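Local coordinates for protein geranyltranstransferase (Campylobacter jejuni, PDB 3NPK) that probably catalyses the condensation of isopentenyl diphosphate with geranyl diphosphate to farnesyl diphosphate in isoprenoid biosynthesis, at residues L58-Q61 and A62-V65; D81-A84 and M85-D89; T105-L108 and V109-L113; Q151-D154 and C155-D159; L256-E259 and C260-D263. All coordinates share one frame; numbering follows the deposited sequence.

The five contacts follow one another along a nearly all-helical polyprenyl synthetase chain, each within one continuous piece. Interaction 1 lies in the first turns of helix 59-80, and interaction 2 in the loop that leaves the other end of that helix, their centres about 33 Å apart. Interaction 3, on helix 103-122, packs against Leu82 of that loop. Interaction 4, closing helix 147-156, meets the same loop through Met85, with the two centres about 13 Å apart. Interactions 2, 3 and 4 all touch the second subunit, so the aspartate-rich loop lies at the dimer interface. Interaction 5, on helix 246-265, is remote, its nearest atoms about 18 Å from interaction 4.

Interaction 1: L58-Q61 and A62-V65; sequences LLNQ and ALDV
Asn60 and Leu63 run side by side and point the same way, one turn apart on the opening of helix 59-80. Leu63 holds CG beside its own backbone N (chi1 -71°), which lays the side chain back along the preceding turn, with Leu63 CD1 3.6 Å from Asn60 O. The carboxamide of Asn60 stays more loosely alongside, its OD1 4.0 Å from CD1 of Leu63. Within this turn Ala62 meets backbone atoms, its CB 3.4 Å from Leu58 O.

The backbone beneath is irregular. Ala62 N donates to Leu58 O at 3.0 Å and adds a weak bond to Leu59 O. Leu63 N bonds mainly to Asn60 O, 3.1 Å away, an i to i-3 link of 3-10 type in which the donor stands 66° out of the carbonyl plane. Its bond to Leu59 O is weak. The helix opens with this 3-10-like link, and a kink follows where N of Asp64 and N of Val65 make no bond to the preceding turn. A water spans the kink, donating to Gln61 O and to Asp64 OD2, each at 2.8 Å, while the other carboxylate oxygen of Asp64 is taken by His12.

This end of the helix packs against three others. Leu59 and Leu63 pack on Leu48 of helix 42-54 and Leu8 of helix 5-14, whereas Leu58, Ala62 and Val65 lean on Ile189 of helix 164-189.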
loop_
_atom_site.group_PDB
_atom_site.type_symbol
_atom_site.label_atom_id
_atom_site.label_comp_id
_atom_site.label_asym_id
_atom_site.label_seq_id
_atom_site.Cartn_x
_atom_site.Cartn_y
_atom_site.Cartn_z
ATOM N N LEU A 58 -4.432 -16.693 20.650
ATOM C CA LEU A 58 -4.263 -15.495 19.833
ATOM C C LEU A 58 -5.111 -15.522 18.558
ATOM O O LEU A 58 -4.971 -14.647 17.710
ATOM C CB LEU A 58 -2.787 -15.311 19.450
ATOM C CG LEU A 58 -1.849 -14.910 20.590
ATOM C CD1 LEU A 58 -0.400 -14.923 20.088
ATOM C CD2 LEU A 58 -2.226 -13.543 21.142
ATOM N N LEU A 59 -5.995 -16.505 18.421
ATOM C CA LEU A 59 -6.728 -16.658 17.160
ATOM C C LEU A 59 -7.577 -15.424 16.827
ATOM O O LEU A 59 -7.553 -14.907 15.701
ATOM C CB LEU A 59 -7.603 -17.914 17.196
ATOM C CG LEU A 59 -8.346 -18.149 15.882
ATOM C CD1 LEU A 59 -7.334 -18.497 14.790
ATOM C CD2 LEU A 59 -9.385 -19.242 16.067
ATOM N N ASN A 60 -8.321 -14.921 17.802
ATOM C CA ASN A 60 -9.156 -13.766 17.502
ATOM C C ASN A 60 -8.346 -12.532 17.113
ATOM O O ASN A 60 -8.702 -11.798 16.184
ATOM C CB ASN A 60 -10.082 -13.488 18.678
ATOM C CG ASN A 60 -11.118 -14.568 18.828
ATOM O OD1 ASN A 60 -12.049 -14.654 18.026
ATOM N ND2 ASN A 60 -10.958 -15.417 19.844
ATOM N N GLN A 61 -7.247 -12.312 17.818
ATOM C CA GLN A 61 -6.382 -11.175 17.541
ATOM C C GLN A 61 -5.775 -11.312 16.148
ATOM O O GLN A 61 -5.505 -10.305 15.479
ATOM C CB GLN A 61 -5.281 -11.110 18.603
ATOM C CG GLN A 61 -5.835 -10.796 20.003
ATOM C CD GLN A 61 -6.210 -12.022 20.830
ATOM O OE1 GLN A 61 -6.463 -13.106 20.310
ATOM N NE2 GLN A 61 -6.274 -11.834 22.139
ATOM N N ALA A 62 -5.576 -12.559 15.714
ATOM C CA ALA A 62 -5.007 -12.842 14.396
ATOM C C ALA A 62 -5.949 -12.526 13.253
ATOM O O ALA A 62 -5.503 -12.434 12.111
ATOM C CB ALA A 62 -4.562 -14.307 14.308
ATOM N N LEU A 63 -7.247 -12.430 13.533
ATOM C CA LEU A 63 -8.200 -12.198 12.461
ATOM C C LEU A 63 -7.887 -10.916 11.695
ATOM O O LEU A 63 -8.082 -10.871 10.478
ATOM C CB LEU A 63 -9.632 -12.157 13.005
ATOM C CG LEU A 63 -10.179 -13.512 13.454
ATOM C CD1 LEU A 63 -11.411 -13.320 14.330
ATOM C CD2 LEU A 63 -10.472 -14.454 12.292
ATOM N N ASP A 64 -7.406 -9.884 12.393
ATOM C CA ASP A 64 -7.055 -8.621 11.728
ATOM C C ASP A 64 -5.868 -8.818 10.785
ATOM O O ASP A 64 -5.757 -8.136 9.771
ATOM C CB ASP A 64 -6.682 -7.529 12.733
ATOM C CG ASP A 64 -7.880 -6.924 13.432
ATOM O OD1 ASP A 64 -9.022 -7.060 12.929
ATOM O OD2 ASP A 64 -7.666 -6.286 14.493
ATOM N N VAL A 65 -4.969 -9.741 11.120
ATOM C CA VAL A 65 -3.799 -9.969 10.272
ATOM C C VAL A 65 -4.244 -10.731 9.026
ATOM O O VAL A 65 -3.812 -10.421 7.908
ATOM C CB VAL A 65 -2.678 -10.734 11.044
ATOM C CG1 VAL A 65 -1.415 -10.819 10.202
ATOM C CG2 VAL A 65 -2.386 -10.038 12.368
HETATM O O HOH W 1 -6.362 -7.785 16.468
#

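Interaction 2: D81-A84 and M85-D89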
loop_
_atom_site.group_PDB
_atom_site.type_symbol
_atom_site.label_atom_id
_atom_site.label_comp_id
_atom_site.label_asym_id
_atom_site.label_seq_id
_atom_site.Cartn_x
_atom_site.Cartn_y
_atom_site.Cartn_z
ATOM N N ASP A 81 -7.331 -6.930 -12.941
ATOM C CA ASP A 81 -8.497 -7.037 -13.824
ATOM C C ASP A 81 -8.682 -5.806 -14.723
ATOM O O ASP A 81 -9.484 -5.848 -15.665
ATOM C CB ASP A 81 -9.778 -7.268 -13.000
ATOM C CG ASP A 81 -9.889 -8.688 -12.471
ATOM O OD1 ASP A 81 -9.160 -9.568 -12.978
ATOM O OD2 ASP A 81 -10.700 -8.927 -11.544
ATOM N N LEU A 82 -7.934 -4.731 -14.458
ATOM C CA LEU A 82 -8.087 -3.477 -15.211
ATOM C C LEU A 82 -7.865 -3.680 -16.706
ATOM O O LEU A 82 -7.124 -4.566 -17.119
ATOM C CB LEU A 82 -7.110 -2.416 -14.714
ATOM C CG LEU A 82 -7.450 -1.767 -13.371
ATOM C CD1 LEU A 82 -6.256 -0.943 -12.886
ATOM C CD2 LEU A 82 -8.702 -0.895 -13.483
ATOM N N PRO A 83 -8.506 -2.844 -17.531
ATOM C CA PRO A 83 -8.308 -2.966 -18.980
ATOM C C PRO A 83 -6.840 -2.969 -19.405
ATOM O O PRO A 83 -6.508 -3.665 -20.369
ATOM C CB PRO A 83 -9.022 -1.732 -19.531
ATOM C CG PRO A 83 -10.154 -1.542 -18.544
ATOM C CD PRO A 83 -9.560 -1.880 -17.193
ATOM N N ALA A 84 -5.983 -2.212 -18.720
ATOM C CA ALA A 84 -4.564 -2.152 -19.102
ATOM C C ALA A 84 -3.884 -3.504 -18.923
ATOM O O ALA A 84 -2.914 -3.829 -19.615
ATOM C CB ALA A 84 -3.826 -1.092 -18.286
HETATM N N MSE A 85 -4.388 -4.283 -17.975
HETATM C CA MSE A 85 -3.796 -5.582 -17.690
HETATM C C MSE A 85 -4.663 -6.718 -18.209
HETATM O O MSE A 85 -4.730 -6.913 -19.429
HETATM C CB MSE A 85 -3.426 -5.702 -16.211
HETATM C CG MSE A 85 -2.193 -4.853 -15.924
HETATM SE SE MSE A 85 -1.478 -4.956 -14.137
HETATM C CE MSE A 85 -2.368 -3.431 -13.346
ATOM N N ASP A 86 -5.328 -7.463 -17.331
ATOM C CA ASP A 86 -6.105 -8.620 -17.798
ATOM C C ASP A 86 -7.411 -8.231 -18.505
ATOM O O ASP A 86 -7.965 -9.032 -19.257
ATOM C CB ASP A 86 -6.401 -9.621 -16.668
ATOM C CG ASP A 86 -5.177 -10.403 -16.223
ATOM O OD1 ASP A 86 -4.133 -10.365 -16.909
ATOM O OD2 ASP A 86 -5.269 -11.078 -15.174
ATOM N N ASN A 87 -7.913 -7.021 -18.255
ATOM C CA ASN A 87 -9.127 -6.560 -18.945
ATOM C C ASN A 87 -10.295 -7.528 -18.735
ATOM O O ASN A 87 -10.962 -7.940 -19.697
ATOM C CB ASN A 87 -8.860 -6.365 -20.442
ATOM C CG ASN A 87 -9.976 -5.613 -21.142
ATOM O OD1 ASN A 87 -10.748 -4.894 -20.508
ATOM N ND2 ASN A 87 -10.059 -5.764 -22.467
ATOM N N ALA A 88 -10.540 -7.878 -17.471
ATOM C CA ALA A 88 -11.601 -8.822 -17.119
ATOM C C ALA A 88 -12.938 -8.123 -16.892
ATOM O O ALA A 88 -12.993 -7.076 -16.239
ATOM C CB ALA A 88 -11.208 -9.606 -15.880
ATOM N N ASP A 89 -14.011 -8.720 -17.402
ATOM C CA ASP A 89 -15.349 -8.177 -17.217
ATOM C C ASP A 89 -16.025 -8.682 -15.948
ATOM O O ASP A 89 -16.995 -8.076 -15.484
ATOM C CB ASP A 89 -16.244 -8.533 -18.411
ATOM C CG ASP A 89 -15.894 -7.756 -19.670
ATOM O OD1 ASP A 89 -15.158 -6.753 -19.595
ATOM O OD2 ASP A 89 -16.381 -8.146 -20.748
HETATM O O HOH W 2 -5.002 -5.261 -22.020
HETATM O O HOH W 3 -2.814 -6.135 -21.167
#
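Asp81 and Asp86, with Asp80 just before them, form the first aspartate-rich motif of the polyprenyl synthetases, here folded so that residues 81-84 and 85-89 lie back on each other. In relatives this motif carries the magnesium ions that hold the allylic diphosphate. Here the Asp81 side chain lies about 9 Å from the bound pyrophosphate.

A type I beta turn runs from Leu82 to Met85, closed by Met85 N donating to Leu82 O at 2.9 Å. The same oxygen accepts Asn87 N at 2.8 Å, and the two donors reach it from opposite faces of its plane. Next along, Ala88 N bonds to Asp81 O at 2.9 Å, so three backbone bonds define the loop. Asn87 has left-handed helical backbone angles (phi 56°).

Asp81 OD1 is held by a salt bridge to Arg91, and Leu82 packs on Ala106 and Ile107 of helix 103-122 and on Ile107 of the second subunit. Ala84 and Met85, a selenomethionine, touch Thr104 of the second subunit. The side chains of Asn87 and Pro83 cross at about a right angle, with Asn87 OD1 3.5 Å from Pro83 CA. Methyl CB of Ala88 sits 3.6 Å from Asp81 OD1.

Interaction 3: T105-L108 and V109-L113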
loop_
_atom_site.group_PDB
_atom_site.type_symbol
_atom_site.label_atom_id
_atom_site.label_comp_id
_atom_site.label_asym_id
_atom_site.label_seq_id
_atom_site.Cartn_x
_atom_site.Cartn_y
_atom_site.Cartn_z
ATOM N N THR A 105 -12.522 4.527 -10.229
ATOM C CA THR A 105 -12.945 3.888 -8.984
ATOM C C THR A 105 -12.164 2.591 -8.736
ATOM O O THR A 105 -11.721 2.324 -7.620
ATOM C CB THR A 105 -14.454 3.611 -9.008
ATOM O OG1 THR A 105 -15.146 4.864 -9.113
ATOM C CG2 THR A 105 -14.939 2.895 -7.733
ATOM N N ALA A 106 -11.994 1.782 -9.777
ATOM C CA ALA A 106 -11.256 0.526 -9.622
ATOM C C ALA A 106 -9.811 0.813 -9.186
ATOM O O ALA A 106 -9.271 0.163 -8.262
ATOM C CB ALA A 106 -11.282 -0.276 -10.924
ATOM N N ILE A 107 -9.168 1.776 -9.848
ATOM C CA ILE A 107 -7.787 2.100 -9.480
ATOM C C ILE A 107 -7.723 2.545 -8.015
ATOM O O ILE A 107 -6.918 2.027 -7.219
ATOM C CB ILE A 107 -7.203 3.204 -10.366
ATOM C CG1 ILE A 107 -7.038 2.699 -11.798
ATOM C CG2 ILE A 107 -5.845 3.673 -9.801
ATOM C CD1 ILE A 107 -6.955 3.816 -12.824
ATOM N N LEU A 108 -8.581 3.493 -7.649
ATOM C CA LEU A 108 -8.534 4.062 -6.293
ATOM C C LEU A 108 -8.981 3.098 -5.189
ATOM O O LEU A 108 -8.443 3.147 -4.082
ATOM C CB LEU A 108 -9.358 5.348 -6.221
ATOM C CG LEU A 108 -8.838 6.489 -7.103
ATOM C CD1 LEU A 108 -9.787 7.702 -7.022
ATOM C CD2 LEU A 108 -7.389 6.856 -6.717
ATOM N N VAL A 109 -9.968 2.246 -5.468
ATOM C CA VAL A 109 -10.339 1.234 -4.488
ATOM C C VAL A 109 -9.146 0.299 -4.240
ATOM O O VAL A 109 -8.838 -0.023 -3.090
ATOM C CB VAL A 109 -11.591 0.418 -4.901
ATOM C CG1 VAL A 109 -11.689 -0.866 -4.054
ATOM C CG2 VAL A 109 -12.873 1.254 -4.750
ATOM N N GLY A 110 -8.468 -0.137 -5.301
ATOM C CA GLY A 110 -7.287 -0.963 -5.106
ATOM C C GLY A 110 -6.229 -0.230 -4.282
ATOM O O GLY A 110 -5.635 -0.804 -3.366
ATOM N N ASP A 111 -5.993 1.042 -4.604
ATOM C CA ASP A 111 -5.013 1.849 -3.865
ATOM C C ASP A 111 -5.404 1.905 -2.389
ATOM O O ASP A 111 -4.555 1.724 -1.500
ATOM C CB ASP A 111 -4.918 3.272 -4.421
ATOM C CG ASP A 111 -4.243 3.326 -5.786
ATOM O OD1 ASP A 111 -3.659 2.315 -6.220
ATOM O OD2 ASP A 111 -4.305 4.380 -6.431
ATOM N N ALA A 112 -6.687 2.165 -2.130
ATOM C CA ALA A 112 -7.196 2.205 -0.757
ATOM C C ALA A 112 -6.948 0.905 -0.009
ATOM O O ALA A 112 -6.543 0.924 1.149
ATOM C CB ALA A 112 -8.679 2.565 -0.742
ATOM N N LEU A 113 -7.217 -0.231 -0.652
ATOM C CA LEU A 113 -7.098 -1.518 0.032
ATOM C C LEU A 113 -5.631 -1.870 0.313
ATOM O O LEU A 113 -5.330 -2.490 1.330
ATOM C CB LEU A 113 -7.801 -2.638 -0.754
ATOM C CG LEU A 113 -9.338 -2.557 -0.753
ATOM C CD1 LEU A 113 -9.930 -3.687 -1.623
ATOM C CD2 LEU A 113 -9.925 -2.579 0.669
#
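Val109, Leu108 and Asp111 carry most of this contact, in the first half of helix 103-122 where every touching residue is buried. Val109 reaches back to Thr105. Its CG2 stands beside its own backbone N, which puts that methyl 3.3 Å from Thr105 O and 4.0 Å from Thr105 CG2, the two side chains meeting at a slant.

Leu108 lies against the acidic group ahead of it, CD2 at 4.0 Å from Asp111 OD2. Asp111 runs alongside Ile107, pointing the same way, with chi1 -71° folding its carboxylate back over the preceding turn. Its OD2 is 3.8 Å from Ile107 CG2, so the apolar branches of Ile107 and Leu108 line the acid. That OD2 is bound by His79 of the second subunit, while OD1 comes close to the same atom of Asp111 in that subunit. Two like charges so near would probably raise the affinity of the pair for a proton.

The backbone is regular. Val109 N to Thr105 O and Ala112 N to Leu108 O are both 2.8 Å. Asp111 N bonds to Ile107 O at 2.9 Å. Two of the polar groups have partners in the same chain but beyond the segments, the Thr105 hydroxyl in Asp102 and Ile107 O in His79.

Helix 27-37 covers Thr105 and Val109 through Ala30, helix 59-80 covers Val109 through Ile78, and Leu108 packs on Ala152 and Ala112 on Val148, both of the second subunit.

Interaction 4: Q151-D154 and C155-D159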
loop_
_atom_site.group_PDB
_atom_site.type_symbol
_atom_site.label_atom_id
_atom_site.label_comp_id
_atom_site.label_asym_id
_atom_site.label_seq_id
_atom_site.Cartn_x
_atom_site.Cartn_y
_atom_site.Cartn_z
ATOM N N GLN A 151 3.818 -9.638 -11.035
ATOM C CA GLN A 151 2.806 -9.152 -11.967
ATOM C C GLN A 151 3.397 -8.326 -13.117
ATOM O O GLN A 151 2.972 -8.466 -14.278
ATOM C CB GLN A 151 1.750 -8.324 -11.228
ATOM C CG GLN A 151 0.652 -7.762 -12.133
ATOM C CD GLN A 151 -0.227 -8.816 -12.852
ATOM O OE1 GLN A 151 0.049 -10.015 -12.843
ATOM N NE2 GLN A 151 -1.292 -8.337 -13.503
ATOM N N ALA A 152 4.390 -7.488 -12.821
ATOM C CA ALA A 152 5.021 -6.699 -13.889
ATOM C C ALA A 152 5.660 -7.629 -14.921
ATOM O O ALA A 152 5.547 -7.414 -16.138
ATOM C CB ALA A 152 6.071 -5.736 -13.309
ATOM N N ILE A 153 6.338 -8.663 -14.433
ATOM C CA ILE A 153 6.949 -9.635 -15.330
ATOM C C ILE A 153 5.875 -10.389 -16.126
ATOM O O ILE A 153 5.988 -10.553 -17.348
ATOM C CB ILE A 153 7.852 -10.589 -14.538
ATOM C CG1 ILE A 153 9.112 -9.828 -14.118
ATOM C CG2 ILE A 153 8.217 -11.846 -15.356
ATOM C CD1 ILE A 153 10.016 -10.583 -13.139
ATOM N N ASP A 154 4.827 -10.839 -15.445
ATOM C CA ASP A 154 3.739 -11.558 -16.122
ATOM C C ASP A 154 3.140 -10.719 -17.264
ATOM O O ASP A 154 2.949 -11.207 -18.397
ATOM C CB ASP A 154 2.654 -11.923 -15.108
ATOM C CG ASP A 154 1.745 -13.061 -15.577
ATOM O OD1 ASP A 154 2.166 -13.914 -16.385
ATOM O OD2 ASP A 154 0.598 -13.099 -15.113
ATOM N N CYS A 155 2.867 -9.450 -16.978
ATOM C CA CYS A 155 2.300 -8.573 -17.995
ATOM C C CYS A 155 3.273 -8.309 -19.136
ATOM O O CYS A 155 2.905 -8.412 -20.314
ATOM C CB CYS A 155 1.874 -7.245 -17.379
ATOM S SG CYS A 155 0.465 -7.429 -16.272
ATOM N N PHE A 156 4.520 -7.982 -18.811
ATOM C CA PHE A 156 5.445 -7.636 -19.880
ATOM C C PHE A 156 5.789 -8.820 -20.775
ATOM O O PHE A 156 5.949 -8.649 -21.988
ATOM C CB PHE A 156 6.722 -7.004 -19.337
ATOM C CG PHE A 156 7.650 -6.549 -20.420
ATOM C CD1 PHE A 156 7.396 -5.374 -21.104
ATOM C CD2 PHE A 156 8.746 -7.315 -20.788
ATOM C CE1 PHE A 156 8.230 -4.951 -22.130
ATOM C CE2 PHE A 156 9.602 -6.897 -21.819
ATOM C CZ PHE A 156 9.337 -5.709 -22.483
ATOM N N PHE A 157 5.902 -10.015 -20.197
ATOM C CA PHE A 157 6.350 -11.174 -20.969
ATOM C C PHE A 157 5.203 -12.067 -21.442
ATOM O O PHE A 157 5.429 -13.159 -21.960
ATOM C CB PHE A 157 7.401 -11.987 -20.181
ATOM C CG PHE A 157 8.696 -11.247 -19.964
ATOM C CD1 PHE A 157 9.683 -11.260 -20.944
ATOM C CD2 PHE A 157 8.935 -10.545 -18.785
ATOM C CE1 PHE A 157 10.887 -10.582 -20.761
ATOM C CE2 PHE A 157 10.136 -9.879 -18.592
ATOM C CZ PHE A 157 11.116 -9.885 -19.580
ATOM N N GLU A 158 3.967 -11.587 -21.304
ATOM C CA GLU A 158 2.798 -12.356 -21.739
ATOM C C GLU A 158 2.941 -12.806 -23.194
ATOM O O GLU A 158 2.533 -13.914 -23.548
ATOM C CB GLU A 158 1.516 -11.519 -21.561
ATOM C CG GLU A 158 1.597 -10.182 -22.319
ATOM C CD GLU A 158 0.338 -9.327 -22.263
ATOM O OE1 GLU A 158 -0.352 -9.323 -21.226
ATOM O OE2 GLU A 158 0.059 -8.634 -23.274
ATOM N N ASP A 159 3.539 -11.946 -24.019
ATOM C CA ASP A 159 3.672 -12.202 -25.443
ATOM C C ASP A 159 5.115 -12.462 -25.862
ATOM O O ASP A 159 5.473 -12.263 -27.025
ATOM C CB ASP A 159 3.082 -11.032 -26.244
ATOM C CG ASP A 159 3.847 -9.720 -26.055
ATOM O OD1 ASP A 159 4.679 -9.608 -25.128
ATOM O OD2 ASP A 159 3.608 -8.786 -26.862
#
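Gln151 meets Cys155 at the start of the last turn of helix 147-156, whose C-terminal end this contact forms. Phe157 is the first residue to leave helical backbone angles. The Gln151 chain sets out with CG anti to its N (chi1 179°) and bends at chi2, bringing its amide alongside the thiol, with NE2 3.4 Å from Cys155 SG. Met85 of the aspartate-rich loop packs on both residues.

Ala152 contributes through its carbonyl, which accepts Phe156 N at 2.9 Å, and the Phe156 CB lies 3.4 Å from that oxygen of Ala152.

Ile153 makes the apolar contact. Its CG2 touches Phe157 CD2 at 3.7 Å, the two side chains passing each other at a slant, and Ile153 O accepts Phe157 N at 2.9 Å.

Asp154 closes the segment, its backbone O lying 3.5 Å from CB of Glu158. Helix 164-189 flanks these last two residues, Ile153 packing against its Phe169 and Leu170 while the carboxylate of Asp154 forms a salt bridge with its Lys174 through OD2.

At the helix end the aromatic pair Phe156 and Phe157 meets the second subunit, Phe156 ring edge-to-face with Phe26 and Phe157 against Phe23, and the Ala152 methyl packs on Phe27 of that subunit. Within the pair, CD2 of Phe156 stands over the centre of the Phe157 ring, 3.6 Å above its plane, while Ile153 O lies in that ring's plane, 3.3 Å from Phe157 CD2.

Interaction 5: L256-E259 and C260-D263; sequences LLNE and CEQD
Asn258 and Gln262, one turn apart on helix 246-265, join through their carboxamides. NE2 of Gln262 donates to Asn258 OD1 at 2.9 Å, with the bond bent to 131° at the hydrogen. The acceptor lies in the plane of the Gln262 amide, but NE2 stands well above the Asn258 carbonyl plane, and the two amides are turned 68° apart. With CG anti to the backbone N (chi1 -179°), the Asn258 amide leans along the helix toward Gln262. Its ND2 also nears Glu261 OE2, 4.1 Å away.

Below, Gln262 N bonds to Asn258 O at 3.2 Å, a second link between the same pair. Asp263 N donates to Glu259 O at 2.9 Å, and Asp263 folds its carboxylate over that oxygen, OD2 only 3.2 Å from Glu259 O though both are acceptors.

Lys206 of helix 194-220, outside both segments, probably eases the approach of these oxygens. Its NZ forms a salt bridge with Glu259 OE1 and a long, weak ion pair with Asp263 OD2.

Asn258, Glu261 and Gln262 form an exposed polar ridge. Toward helix 194-220, Leu256 packs on Ile210 and Ile213, and Cys260 on Ile210 and Lys206.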
loop_
_atom_site.group_PDB
_atom_site.type_symbol
_atom_site.label_atom_id
_atom_site.label_comp_id
_atom_site.label_asym_id
_atom_site.label_seq_id
_atom_site.Cartn_x
_atom_site.Cartn_y
_atom_site.Cartn_z
ATOM N N LEU A 256 6.997 -32.615 -6.557
ATOM C CA LEU A 256 6.858 -31.508 -5.620
ATOM C C LEU A 256 5.848 -31.816 -4.524
ATOM O O LEU A 256 6.099 -31.517 -3.363
ATOM C CB LEU A 256 6.473 -30.224 -6.353
ATOM C CG LEU A 256 7.614 -29.626 -7.172
ATOM C CD1 LEU A 256 7.107 -28.494 -8.047
ATOM C CD2 LEU A 256 8.761 -29.159 -6.274
ATOM N N LEU A 257 4.718 -32.415 -4.893
ATOM C CA LEU A 257 3.723 -32.852 -3.910
ATOM C C LEU A 257 4.282 -33.877 -2.922
ATOM O O LEU A 257 3.991 -33.811 -1.728
ATOM C CB LEU A 257 2.466 -33.403 -4.597
ATOM C CG LEU A 257 1.452 -32.335 -5.023
ATOM C CD1 LEU A 257 0.387 -32.909 -5.967
ATOM C CD2 LEU A 257 0.809 -31.676 -3.791
ATOM N N ASN A 258 5.081 -34.826 -3.408
ATOM C CA ASN A 258 5.709 -35.791 -2.504
ATOM C C ASN A 258 6.671 -35.110 -1.533
ATOM O O ASN A 258 6.742 -35.473 -0.358
ATOM C CB ASN A 258 6.428 -36.907 -3.272
ATOM C CG ASN A 258 7.061 -37.932 -2.341
ATOM O OD1 ASN A 258 8.276 -37.934 -2.139
ATOM N ND2 ASN A 258 6.233 -38.790 -1.747
ATOM N N GLU A 259 7.411 -34.120 -2.020
ATOM C CA GLU A 259 8.270 -33.346 -1.140
ATOM C C GLU A 259 7.429 -32.610 -0.100
ATOM O O GLU A 259 7.766 -32.582 1.084
ATOM C CB GLU A 259 9.108 -32.361 -1.945
ATOM C CG GLU A 259 10.161 -33.047 -2.799
ATOM C CD GLU A 259 10.922 -32.088 -3.684
ATOM O OE1 GLU A 259 10.676 -30.864 -3.601
ATOM O OE2 GLU A 259 11.770 -32.566 -4.466
ATOM N N CYS A 260 6.326 -32.019 -0.541
ATOM C CA CYS A 260 5.450 -31.327 0.396
ATOM C C CYS A 260 4.899 -32.282 1.452
ATOM O O CYS A 260 4.771 -31.900 2.613
ATOM C CB CYS A 260 4.319 -30.580 -0.325
ATOM S SG CYS A 260 4.838 -29.037 -1.130
ATOM N N GLU A 261 4.593 -33.518 1.061
ATOM C CA GLU A 261 4.113 -34.523 2.006
ATOM C C GLU A 261 5.140 -34.749 3.120
ATOM O O GLU A 261 4.794 -34.855 4.307
ATOM C CB GLU A 261 3.810 -35.829 1.256
ATOM C CG GLU A 261 3.459 -37.029 2.131
ATOM C CD GLU A 261 3.138 -38.272 1.300
ATOM O OE1 GLU A 261 2.273 -38.189 0.405
ATOM O OE2 GLU A 261 3.758 -39.330 1.530
ATOM N N GLN A 262 6.415 -34.813 2.742
ATOM C CA GLN A 262 7.485 -34.976 3.722
ATOM C C GLN A 262 7.615 -33.744 4.620
ATOM O O GLN A 262 7.805 -33.860 5.840
ATOM C CB GLN A 262 8.808 -35.257 3.009
ATOM C CG GLN A 262 8.764 -36.510 2.166
ATOM C CD GLN A 262 10.022 -36.715 1.363
ATOM O OE1 GLN A 262 11.136 -36.527 1.864
ATOM N NE2 GLN A 262 9.859 -37.115 0.109
ATOM N N ASP A 263 7.497 -32.565 4.014
ATOM C CA ASP A 263 7.576 -31.310 4.754
ATOM C C ASP A 263 6.417 -31.174 5.742
ATOM O O ASP A 263 6.590 -30.672 6.856
ATOM C CB ASP A 263 7.597 -30.114 3.798
ATOM C CG ASP A 263 8.796 -30.131 2.856
ATOM O OD1 ASP A 263 9.844 -30.712 3.223
ATOM O OD2 ASP A 263 8.687 -29.555 1.748
#